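Local coordinates for protein saframycin Mx1 synthetase B (Legionella pneumophila subsp. pneumophila, PDB 3KXW) that is an AMP-binding enzyme of the ANL superfamily, holding 5'-O-[(S)-(dodecanoyloxy)(hydroxy)phosphoryl]adenosine in its pocket, at residues S114-V119 against L141-I146; F171-S176 against K183-S188; S251-I256 against S289-A294; T440-F445 against T454-D459. All coordinates share one frame; numbering follows the deposited sequence.

Contact 1 of 4, residues S114-V119 against L141-I146; sequences SKPVIV and LKIPAI
Val119 and Ala145 form a parallel beta bridge, their CA atoms 4.7 Å apart, where strand 118-121 runs beside strand 143-147. Val119 uses both of its backbone polar groups: its N donates to Pro144 O (2.9 Å, 164°), and its O takes the N-H of Ile146 (2.9 Å). CA-H...O contacts from Ile118 CA to Pro144 O and from Ala145 CA to Val119 O fill the gaps between these bonds. On the face shared by Val119 and Ala145, Val119 CG1 stands between its own backbone N and carbonyl carbon (chi1 55°), where it meets Ala145 CB at 3.6 Å. Ile143 reaches back toward residues 116-119: its CG2 lies against the backbone, 3.6 Å from Ile118 C, while its CD1 lies 3.6 Å from Pro116 O, the Ile143 and Pro116 side chains crossing at about a right angle. Ile118 works with two branches, CD1 meeting Pro144 CB at 3.8 Å and CG2 meeting Ile146 CD1 at 3.9 Å. The contact is thus apolar apart from the backbone bonds. Strand 118-121 lies between strands 67-71 and 143-147 in a mixed sheet; the chain between it and the latter runs through helix 123-129 and the short edge strand 139-140. Leu69 and Leu71 of strand 67-71 pack on Val119, and helix 101-114 covers Ile143 through Val111.

Contact 2 of 4, residues F171-S176 against K183-S188; sequences FLQYTS and KGVMVS
Phe171 to Thr175 and Lys183 to Val187 are the arms of a beta hairpin whose connecting loop carries the Ser/Thr- and Gly-rich signature of the ANL superfamily, often likened to a P-loop; consistent with this, the Thr175 side chain comes within about 4 Å of the bound 5'-O-[(S)-(dodecanoyloxy)(hydroxy)phosphoryl]adenosine. The antiparallel strands meet in hydrogen-bonded pairs at Phe171/Val187 and Gln173/Val185. Val185 N approaches Gln173 O at 2.9 Å from well above the carbonyl plane, whereas the return bond, Gln173 N to Val185 O, lies in plane on a lone pair; the outermost bond, Phe171 N to Val187 O, is weak. At the loop end, Thr175 N donates to Lys183 O, and a water joins Thr175 O and OG1 to Lys183 N. Phe171, Gln173, Val185 and Val187 share one face. There Val187 CB sits over the Phe171 ring, 3.9 Å from its centroid, and Val187 CG2 touches Gln173 NE2 at 3.6 Å, an amide that bonds to Thr333 O. On the other face Leu172 CD2 meets CG of Met186, modelled as selenomethionine, at 3.8 Å. Tyr174, its CG anti to the carbonyl carbon (chi1 -79°) and its OH bonded to Asn113, lays its ring on the bare backbone of Gly184, whose CA is 3.4 Å from the ring centroid and 15° off the normal.

Contact 3 of 4, residues S251-I256 against S289-A294; sequences SWLKHI and SSWVTA
Trp291 NE1 has two carbonyl partners: Ser264 O of strand 263-266 and, through a weak and strongly bent bond, Thr293 O (3.2 Å, 122°). Trp291 is the centre of an inverse gamma turn, and with CG anti to the backbone N (chi1 -169°) its indole is carried toward helix 250-259. There Ile256 CD1 stands over the six-membered ring, 3.4 Å from the centroid and almost on the ring normal, while Ala294 CB lies 3.3 Å above the plane on the opposite face, offset toward the rim. The far edge of the indole, at CZ2 and CH2, points into one face of Trp252 in a T-shaped stack, with the six-membered centroids 5.5 Å apart and the planes at 61°; the closest carbons are Trp252 CZ2 and Trp291 CZ2, at 4.0 Å. Leu253 CD2 lies over the same face of Trp252 and touches Trp291 CZ3 at 3.7 Å, filling the angle between the indoles. No hydrogen bond joins the two segments, yet both indoles are tied to one residue, since Trp252 NE1 bonds to Ser264 OG. The contact packs one flank of helix 250-259 against the run leading into strand 293-296, the neighbour of strand 263-266 in a mixed sheet. Tyr271 of helix 269-277, Phe309 of helix 303-313 and the edge-to-face partner Phe318 also lie around Trp291.

Contact 4 of 4, residues T440-F445 against T454-D459; sequences TGDLGF and TGRIKD. With 1ZZ (5'-O-[(S)-(dodecanoyloxy)(hydroxy)phosphoryl]adenosine), chain B.
Asp442 and Arg456 meet with their flat groups steeply turned, carboxylate and guanidinium planes 75° apart. Arg456 NH1 comes down on Asp442 OD1 from above the carboxylate plane in a 2.8 Å salt bridge, while OD1 itself lies near the guanidinium plane. The same NH1 also donates to Thr440 O (3.0 Å), and one guanidinium face lies over the Gly441 carbonyl; bends at chi2 and chi3 of Arg456 fold it back there. Asp442 then grips both ribose hydroxyls of 1ZZ, O7 donating to OD1 (2.8 Å) and O8 to OD2 (2.7 Å); OD2 is also bonded to Tyr327 OH. The two residues face each other across the hairpin of strands 442-447 and 450-456, Asp442 in the Thr-Gly-Asp signature of ANL enzymes and Arg456 in a Gly-Arg-Ile-Lys-Asp run that in ANL relatives holds the interdomain hinge. Opposite Leu443, Thr454 and Gly455 make a classic beta bulge: Thr454 N gives Leu443 O a 2.8 Å bond, and Gly455 N a weak one. The Leu443 and Ile457 side chains cross at about a right angle, Leu443 CD2 3.7 Å from Ile457 CG1. Thr454 CG2 meets the edge of the Phe445 ring, 3.7 Å from CE2.

In the fold
From the N terminus the four contacts follow in series; none nests in or crosses another. Contact 1 closes a 21-residue loop that holds helix 123-129 and strand 139-140, joining two parallel strands of a mixed sheet. Contact 2 comes next and closes the short loop of a hairpin; it touches contact 1 where Ser114 packs on Leu172 and Tyr174. Contact 3, on the opposite side of the chain's centre from both, has 32 residues between its segments and ties helix 250-259 to a second mixed sheet. Much later, contact 4 closes another hairpin, in an antiparallel sheet. Its nearest atoms are about 8 Å from those of contact 2, and both hairpins approach the bound 1ZZ.

Contact 1 of 4, residues S114-V119 against L141-I146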
# COMPACT_ATOMS: atom_id res chain seq x y z
N SER A 114 -11.81 15.68 -7.03
CA SER A 114 -12.54 14.71 -7.85
C SER A 114 -14.00 15.07 -8.10
O SER A 114 -14.62 14.51 -9.00
CB SER A 114 -12.47 13.32 -7.20
OG SER A 114 -13.19 13.29 -5.99
N LYS A 115 -14.56 15.97 -7.29
CA LYS A 115 -15.94 16.43 -7.45
C LYS A 115 -16.97 15.31 -7.70
O LYS A 115 -17.69 15.31 -8.70
CB LYS A 115 -16.03 17.48 -8.55
CG LYS A 115 -15.15 18.70 -8.26
CD LYS A 115 -14.87 19.48 -9.55
CE LYS A 115 -14.32 20.88 -9.28
NZ LYS A 115 -13.09 20.89 -8.45
N PRO A 116 -17.06 14.37 -6.76
CA PRO A 116 -17.97 13.23 -6.94
C PRO A 116 -19.44 13.67 -6.84
O PRO A 116 -19.74 14.69 -6.19
CB PRO A 116 -17.64 12.34 -5.75
CG PRO A 116 -17.10 13.30 -4.71
CD PRO A 116 -16.27 14.25 -5.52
N VAL A 117 -20.32 12.92 -7.47
CA VAL A 117 -21.74 13.26 -7.47
C VAL A 117 -22.49 12.61 -6.33
O VAL A 117 -23.50 13.14 -5.89
CB VAL A 117 -22.44 12.92 -8.81
CG1 VAL A 117 -21.89 13.79 -9.92
CG2 VAL A 117 -22.35 11.41 -9.16
N ILE A 118 -21.97 11.48 -5.85
CA ILE A 118 -22.58 10.68 -4.79
C ILE A 118 -21.46 10.09 -3.94
O ILE A 118 -20.37 9.85 -4.44
CB ILE A 118 -23.40 9.51 -5.36
CG1 ILE A 118 -24.63 10.03 -6.09
CG2 ILE A 118 -23.84 8.55 -4.26
CD1 ILE A 118 -25.62 10.70 -5.17
N VAL A 119 -21.70 9.91 -2.64
CA VAL A 119 -20.80 9.12 -1.80
C VAL A 119 -21.58 7.94 -1.21
O VAL A 119 -22.71 8.09 -0.75
CB VAL A 119 -20.08 9.97 -0.70
CG1 VAL A 119 -21.07 10.73 0.16
CG2 VAL A 119 -19.18 9.09 0.17
N LEU A 141 -19.46 16.33 3.41
CA LEU A 141 -18.75 17.42 2.74
C LEU A 141 -19.48 17.86 1.48
O LEU A 141 -18.90 17.95 0.39
CB LEU A 141 -17.31 17.01 2.43
CG LEU A 141 -16.45 16.45 3.57
CD1 LEU A 141 -15.07 16.08 3.02
CD2 LEU A 141 -16.30 17.45 4.75
N LYS A 142 -20.79 18.11 1.63
CA LYS A 142 -21.68 18.61 0.58
C LYS A 142 -22.02 17.62 -0.52
O LYS A 142 -22.68 17.99 -1.48
CB LYS A 142 -21.15 19.89 -0.07
CG LYS A 142 -20.69 20.95 0.91
CD LYS A 142 -20.25 22.20 0.17
CE LYS A 142 -19.49 23.13 1.10
NZ LYS A 142 -19.09 24.39 0.39
N ILE A 143 -21.57 16.38 -0.40
CA ILE A 143 -21.88 15.38 -1.42
C ILE A 143 -23.04 14.52 -0.94
O ILE A 143 -23.00 13.99 0.16
CB ILE A 143 -20.69 14.42 -1.68
CG1 ILE A 143 -19.38 15.19 -1.85
CG2 ILE A 143 -21.00 13.56 -2.91
CD1 ILE A 143 -19.46 16.25 -2.94
N PRO A 144 -24.08 14.37 -1.77
CA PRO A 144 -25.20 13.52 -1.35
C PRO A 144 -24.71 12.11 -1.01
O PRO A 144 -23.94 11.52 -1.77
CB PRO A 144 -26.11 13.48 -2.58
CG PRO A 144 -25.84 14.77 -3.29
CD PRO A 144 -24.37 15.07 -3.04
N ALA A 145 -25.17 11.59 0.12
CA ALA A 145 -24.68 10.33 0.64
C ALA A 145 -25.79 9.28 0.61
O ALA A 145 -26.98 9.61 0.69
CB ALA A 145 -24.11 10.51 2.06
N ILE A 146 -25.39 8.02 0.46
CA ILE A 146 -26.33 6.91 0.41
C ILE A 146 -25.75 5.76 1.21
O ILE A 146 -24.60 5.36 1.01
CB ILE A 146 -26.58 6.41 -1.02
CG1 ILE A 146 -27.17 7.52 -1.89
CG2 ILE A 146 -27.52 5.16 -1.02
CD1 ILE A 146 -27.38 7.08 -3.34

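Contact 2 of 4, residues F171-S176 against K183-S188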
# COMPACT_ATOMS: atom_id res chain seq x y z
N PHE A 171 -11.31 3.92 -12.27
CA PHE A 171 -11.24 4.42 -10.90
C PHE A 171 -10.08 5.35 -10.69
O PHE A 171 -9.15 5.38 -11.48
CB PHE A 171 -11.17 3.27 -9.88
CG PHE A 171 -9.93 2.44 -9.96
CD1 PHE A 171 -8.89 2.58 -9.03
CD2 PHE A 171 -9.81 1.45 -10.92
CE1 PHE A 171 -7.74 1.76 -9.08
CE2 PHE A 171 -8.66 0.63 -10.97
CZ PHE A 171 -7.64 0.80 -10.05
N LEU A 172 -10.14 6.15 -9.63
CA LEU A 172 -9.01 6.97 -9.26
C LEU A 172 -8.30 6.32 -8.09
O LEU A 172 -8.93 6.02 -7.09
CB LEU A 172 -9.48 8.35 -8.84
CG LEU A 172 -10.20 9.18 -9.89
CD1 LEU A 172 -10.47 10.61 -9.38
CD2 LEU A 172 -9.43 9.21 -11.20
N GLN A 173 -7.00 6.11 -8.20
CA GLN A 173 -6.28 5.70 -7.01
C GLN A 173 -5.36 6.82 -6.52
O GLN A 173 -4.44 7.25 -7.22
CB GLN A 173 -5.54 4.36 -7.18
CG GLN A 173 -4.61 4.19 -8.35
CD GLN A 173 -3.87 2.81 -8.32
OE1 GLN A 173 -3.93 2.09 -7.31
NE2 GLN A 173 -3.20 2.44 -9.42
N TYR A 174 -5.65 7.31 -5.32
CA TYR A 174 -4.87 8.39 -4.74
C TYR A 174 -3.62 7.86 -4.07
O TYR A 174 -3.67 6.90 -3.31
CB TYR A 174 -5.74 9.20 -3.78
CG TYR A 174 -6.63 10.15 -4.53
CD1 TYR A 174 -6.20 11.43 -4.82
CD2 TYR A 174 -7.87 9.76 -4.98
CE1 TYR A 174 -6.99 12.30 -5.53
CE2 TYR A 174 -8.68 10.63 -5.69
CZ TYR A 174 -8.23 11.89 -5.97
OH TYR A 174 -9.03 12.76 -6.69
N THR A 175 -2.47 8.47 -4.38
CA THR A 175 -1.21 7.95 -3.86
C THR A 175 -0.93 8.59 -2.52
O THR A 175 -1.58 9.57 -2.14
CB THR A 175 -0.05 8.27 -4.79
OG1 THR A 175 0.08 9.69 -4.92
CG2 THR A 175 -0.27 7.67 -6.16
N SER A 176 0.05 8.06 -1.80
CA SER A 176 0.53 8.75 -0.61
C SER A 176 1.42 9.91 -1.07
O SER A 176 1.77 10.02 -2.26
CB SER A 176 1.34 7.82 0.30
OG SER A 176 2.54 7.43 -0.34
N LYS A 183 -2.77 13.24 -5.44
CA LYS A 183 -2.77 12.86 -6.86
C LYS A 183 -3.64 11.64 -7.08
O LYS A 183 -3.35 10.56 -6.54
CB LYS A 183 -1.34 12.54 -7.32
CG LYS A 183 -0.39 13.72 -7.34
CD LYS A 183 1.04 13.21 -7.59
CE LYS A 183 1.96 14.27 -8.19
NZ LYS A 183 2.33 15.28 -7.16
N GLY A 184 -4.72 11.82 -7.83
CA GLY A 184 -5.63 10.73 -8.17
C GLY A 184 -5.28 10.15 -9.52
O GLY A 184 -5.57 10.74 -10.58
N VAL A 185 -4.63 9.00 -9.50
CA VAL A 185 -4.19 8.36 -10.73
C VAL A 185 -5.39 7.78 -11.48
O VAL A 185 -6.20 7.05 -10.91
CB VAL A 185 -3.18 7.24 -10.42
CG1 VAL A 185 -2.81 6.48 -11.70
CG2 VAL A 185 -1.94 7.83 -9.71
N MSE A 186 -5.51 8.14 -12.75
CA MSE A 186 -6.65 7.73 -13.56
C MSE A 186 -6.37 6.38 -14.20
O MSE A 186 -5.66 6.30 -15.19
CB MSE A 186 -6.90 8.79 -14.64
CG MSE A 186 -7.03 10.18 -14.02
SE MSE A 186 -6.80 11.62 -15.37
CE MSE A 186 -8.24 11.21 -16.56
N VAL A 187 -6.93 5.32 -13.61
CA VAL A 187 -6.71 3.96 -14.13
C VAL A 187 -7.84 3.56 -15.06
O VAL A 187 -9.00 3.49 -14.65
CB VAL A 187 -6.60 2.94 -12.97
CG1 VAL A 187 -6.27 1.53 -13.50
CG2 VAL A 187 -5.54 3.41 -12.01
N SER A 188 -7.52 3.35 -16.34
CA SER A 188 -8.55 3.00 -17.31
C SER A 188 -8.92 1.53 -17.19
O SER A 188 -8.23 0.77 -16.54
CB SER A 188 -8.07 3.30 -18.75
OG SER A 188 -7.08 2.38 -19.14
O HOH W 1 -0.79 11.90 -3.49

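Contact 3 of 4, residues S251-I256 against S289-A294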
# COMPACT_ATOMS: atom_id res chain seq x y z
N SER A 251 -2.03 -13.35 13.74
CA SER A 251 -3.23 -13.77 13.02
C SER A 251 -3.00 -13.88 11.51
O SER A 251 -3.62 -14.70 10.84
CB SER A 251 -4.46 -12.92 13.36
OG SER A 251 -4.32 -11.62 12.82
N TRP A 252 -2.10 -13.07 10.97
CA TRP A 252 -1.74 -13.22 9.55
C TRP A 252 -1.26 -14.64 9.26
O TRP A 252 -1.68 -15.27 8.28
CB TRP A 252 -0.63 -12.23 9.20
CG TRP A 252 -0.23 -12.17 7.72
CD1 TRP A 252 -0.95 -12.61 6.65
CD2 TRP A 252 0.94 -11.55 7.20
NE1 TRP A 252 -0.27 -12.33 5.48
CE2 TRP A 252 0.88 -11.66 5.79
CE3 TRP A 252 2.03 -10.89 7.78
CZ2 TRP A 252 1.89 -11.16 4.95
CZ3 TRP A 252 3.05 -10.40 6.94
CH2 TRP A 252 2.96 -10.53 5.53
N LEU A 253 -0.36 -15.14 10.09
CA LEU A 253 0.26 -16.44 9.85
C LEU A 253 -0.69 -17.58 10.23
O LEU A 253 -0.70 -18.63 9.59
CB LEU A 253 1.61 -16.54 10.57
CG LEU A 253 2.53 -15.33 10.38
CD1 LEU A 253 3.84 -15.58 11.14
CD2 LEU A 253 2.84 -15.04 8.91
N LYS A 254 -1.49 -17.37 11.27
CA LYS A 254 -2.58 -18.31 11.59
C LYS A 254 -3.57 -18.48 10.44
O LYS A 254 -3.96 -19.61 10.09
CB LYS A 254 -3.35 -17.88 12.84
CG LYS A 254 -2.65 -18.22 14.13
CD LYS A 254 -3.64 -18.02 15.30
CE LYS A 254 -3.04 -18.43 16.64
NZ LYS A 254 -4.00 -18.18 17.78
N HIS A 255 -4.00 -17.38 9.85
CA HIS A 255 -4.93 -17.50 8.72
C HIS A 255 -4.29 -18.13 7.49
O HIS A 255 -4.95 -18.90 6.79
CB HIS A 255 -5.58 -16.16 8.37
CG HIS A 255 -6.54 -15.70 9.42
ND1 HIS A 255 -6.73 -14.38 9.74
CD2 HIS A 255 -7.35 -16.41 10.24
CE1 HIS A 255 -7.64 -14.29 10.70
NE2 HIS A 255 -8.03 -15.51 11.02
N ILE A 256 -3.03 -17.80 7.22
CA ILE A 256 -2.34 -18.40 6.09
C ILE A 256 -2.36 -19.90 6.31
O ILE A 256 -2.56 -20.69 5.37
CB ILE A 256 -0.89 -17.87 5.96
CG1 ILE A 256 -0.91 -16.45 5.34
CG2 ILE A 256 -0.03 -18.84 5.15
CD1 ILE A 256 0.50 -15.75 5.32
N SER A 289 3.74 -24.06 5.02
CA SER A 289 4.22 -24.75 3.82
C SER A 289 3.45 -24.41 2.54
O SER A 289 4.01 -24.50 1.46
CB SER A 289 4.26 -26.28 4.02
OG SER A 289 3.00 -26.75 4.49
N SER A 290 2.17 -24.05 2.67
CA SER A 290 1.36 -23.69 1.51
C SER A 290 1.80 -22.37 0.86
O SER A 290 1.51 -22.11 -0.31
CB SER A 290 -0.14 -23.57 1.87
OG SER A 290 -0.42 -22.45 2.73
N TRP A 291 2.48 -21.55 1.66
CA TRP A 291 2.79 -20.15 1.32
C TRP A 291 4.01 -20.09 0.40
O TRP A 291 5.14 -20.00 0.86
CB TRP A 291 3.02 -19.37 2.63
CG TRP A 291 3.08 -17.86 2.48
CD1 TRP A 291 2.77 -17.12 1.38
CD2 TRP A 291 3.45 -16.93 3.50
NE1 TRP A 291 2.94 -15.77 1.65
CE2 TRP A 291 3.36 -15.63 2.95
CE3 TRP A 291 3.86 -17.06 4.83
CZ2 TRP A 291 3.65 -14.48 3.68
CZ3 TRP A 291 4.16 -15.93 5.56
CH2 TRP A 291 4.05 -14.65 4.99
N VAL A 292 3.78 -20.17 -0.91
CA VAL A 292 4.88 -20.27 -1.87
C VAL A 292 5.34 -18.95 -2.47
O VAL A 292 6.43 -18.89 -3.03
CB VAL A 292 4.56 -21.26 -3.02
CG1 VAL A 292 4.28 -22.64 -2.46
CG2 VAL A 292 3.40 -20.75 -3.91
N THR A 293 4.53 -17.90 -2.32
CA THR A 293 4.91 -16.57 -2.78
C THR A 293 4.59 -15.55 -1.69
O THR A 293 3.42 -15.22 -1.45
CB THR A 293 4.16 -16.16 -4.04
OG1 THR A 293 4.41 -17.12 -5.06
CG2 THR A 293 4.63 -14.77 -4.53
N ALA A 294 5.64 -15.09 -1.02
CA ALA A 294 5.51 -14.09 0.04
C ALA A 294 6.04 -12.81 -0.55
O ALA A 294 7.27 -12.55 -0.51
CB ALA A 294 6.33 -14.50 1.25

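Contact 4 of 4, residues T440-F445 against T454-D459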
# COMPACT_ATOMS: atom_id res chain seq x y z
N THR A 440 9.10 7.84 -12.89
CA THR A 440 8.64 7.39 -11.57
C THR A 440 9.09 8.24 -10.40
O THR A 440 8.51 8.17 -9.31
CB THR A 440 9.08 5.94 -11.31
OG1 THR A 440 10.51 5.88 -11.25
CG2 THR A 440 8.59 5.05 -12.45
N GLY A 441 10.16 9.01 -10.59
CA GLY A 441 10.78 9.68 -9.46
C GLY A 441 11.71 8.78 -8.67
O GLY A 441 12.35 9.23 -7.72
N ASP A 442 11.78 7.51 -9.05
CA ASP A 442 12.62 6.52 -8.39
C ASP A 442 13.98 6.38 -9.08
O ASP A 442 14.07 6.46 -10.30
CB ASP A 442 11.92 5.16 -8.40
CG ASP A 442 10.67 5.16 -7.57
OD1 ASP A 442 10.70 5.71 -6.46
OD2 ASP A 442 9.64 4.61 -8.03
N LEU A 443 15.04 6.16 -8.29
CA LEU A 443 16.37 5.93 -8.86
C LEU A 443 16.71 4.45 -8.71
O LEU A 443 16.34 3.82 -7.73
CB LEU A 443 17.44 6.74 -8.13
CG LEU A 443 17.41 8.26 -8.28
CD1 LEU A 443 18.48 8.90 -7.42
CD2 LEU A 443 17.57 8.65 -9.74
N GLY A 444 17.40 3.91 -9.70
CA GLY A 444 17.88 2.54 -9.61
C GLY A 444 18.76 2.22 -10.81
O GLY A 444 19.10 3.09 -11.60
N PHE A 445 19.07 0.95 -10.94
CA PHE A 445 19.88 0.50 -12.04
C PHE A 445 19.50 -0.91 -12.44
O PHE A 445 18.95 -1.66 -11.65
CB PHE A 445 21.37 0.59 -11.67
CG PHE A 445 21.79 -0.32 -10.52
CD1 PHE A 445 22.32 -1.58 -10.77
CD2 PHE A 445 21.70 0.11 -9.21
CE1 PHE A 445 22.73 -2.42 -9.71
CE2 PHE A 445 22.09 -0.71 -8.16
CZ PHE A 445 22.62 -1.98 -8.42
N THR A 454 17.42 2.08 -5.84
CA THR A 454 18.41 2.66 -4.93
C THR A 454 17.88 3.80 -4.05
O THR A 454 18.47 4.12 -3.03
CB THR A 454 19.69 3.14 -5.67
OG1 THR A 454 19.33 4.07 -6.71
CG2 THR A 454 20.44 1.98 -6.30
N GLY A 455 16.79 4.43 -4.46
CA GLY A 455 16.28 5.58 -3.72
C GLY A 455 15.32 6.42 -4.53
O GLY A 455 14.81 5.95 -5.55
N ARG A 456 15.08 7.65 -4.07
CA ARG A 456 14.21 8.60 -4.75
C ARG A 456 15.09 9.74 -5.25
O ARG A 456 16.11 10.03 -4.64
CB ARG A 456 13.18 9.19 -3.78
CG ARG A 456 12.15 8.22 -3.22
CD ARG A 456 11.01 7.96 -4.17
NE ARG A 456 10.29 9.18 -4.58
CZ ARG A 456 9.46 9.23 -5.63
NH1 ARG A 456 9.25 8.16 -6.37
NH2 ARG A 456 8.85 10.36 -5.95
N ILE A 457 14.71 10.36 -6.36
CA ILE A 457 15.43 11.54 -6.83
C ILE A 457 15.47 12.60 -5.73
O ILE A 457 16.52 13.18 -5.41
CB ILE A 457 14.78 12.14 -8.08
CG1 ILE A 457 14.99 11.21 -9.30
CG2 ILE A 457 15.33 13.53 -8.36
CD1 ILE A 457 14.33 11.73 -10.58
N LYS A 458 14.31 12.85 -5.13
CA LYS A 458 14.18 13.86 -4.10
C LYS A 458 14.46 13.30 -2.71
O LYS A 458 13.98 12.23 -2.34
CB LYS A 458 12.78 14.46 -4.13
CG LYS A 458 12.51 15.35 -5.32
CD LYS A 458 11.71 16.56 -4.87
CE LYS A 458 10.76 17.04 -5.94
NZ LYS A 458 9.65 17.76 -5.27
N ASP A 459 15.26 14.05 -1.95
CA ASP A 459 15.61 13.71 -0.58
C ASP A 459 14.37 13.43 0.28
O ASP A 459 13.46 14.25 0.37
CB ASP A 459 16.42 14.86 0.01
CG ASP A 459 17.04 14.51 1.33
OD1 ASP A 459 18.25 14.20 1.35
OD2 ASP A 459 16.32 14.53 2.34
P 1ZZ B . 2.45 3.57 -4.58
C1 1ZZ B . -1.15 -10.56 -5.76
N1 1ZZ B . 8.46 1.35 -4.02
O1 1ZZ B . 3.78 0.74 -3.67
C2 1ZZ B . -0.23 -9.46 -5.22
N2 1ZZ B . 8.20 -0.80 -4.59
O2 1ZZ B . 2.19 1.96 -4.89
C3 1ZZ B . 0.56 -8.78 -6.35
N3 1ZZ B . 11.00 1.24 -3.40
O3 1ZZ B . 2.01 4.35 -5.71
C4 1ZZ B . 1.13 -7.43 -5.87
N4 1ZZ B . 11.88 -0.99 -3.66
O4 1ZZ B . 1.61 3.96 -3.25
C5 1ZZ B . 2.28 -6.92 -6.77
N5 1ZZ B . 10.67 -2.81 -4.48
O5 1ZZ B . 4.06 3.87 -4.24
C6 1ZZ B . 2.85 -5.64 -6.13
O6 1ZZ B . 6.70 3.06 -3.60
C7 1ZZ B . 4.11 -4.94 -6.67
O7 1ZZ B . 8.99 4.57 -4.56
C8 1ZZ B . 4.71 -3.74 -5.90
O8 1ZZ B . 7.44 4.78 -6.48
C9 1ZZ B . 3.94 -2.47 -6.28
C10 1ZZ B . 3.89 -1.39 -5.17
C11 1ZZ B . 2.87 -0.30 -5.58
C12 1ZZ B . 3.27 1.03 -4.93
C13 1ZZ B . 5.07 3.46 -5.13
C14 1ZZ B . 6.33 3.79 -4.61
C15 1ZZ B . 7.48 3.72 -5.67
C16 1ZZ B . 8.59 3.61 -4.95
C17 1ZZ B . 8.14 2.70 -3.91
C18 1ZZ B . 7.56 0.31 -4.49
C19 1ZZ B . 9.59 -0.53 -4.12
C20 1ZZ B . 9.74 0.73 -3.84
C21 1ZZ B . 12.02 0.42 -3.27
C22 1ZZ B . 10.80 -1.44 -4.05
O HOH W 2 6.49 9.72 -7.82
O HOH W 3 11.75 11.73 -6.17
O HOH W 4 12.57 4.58 -4.69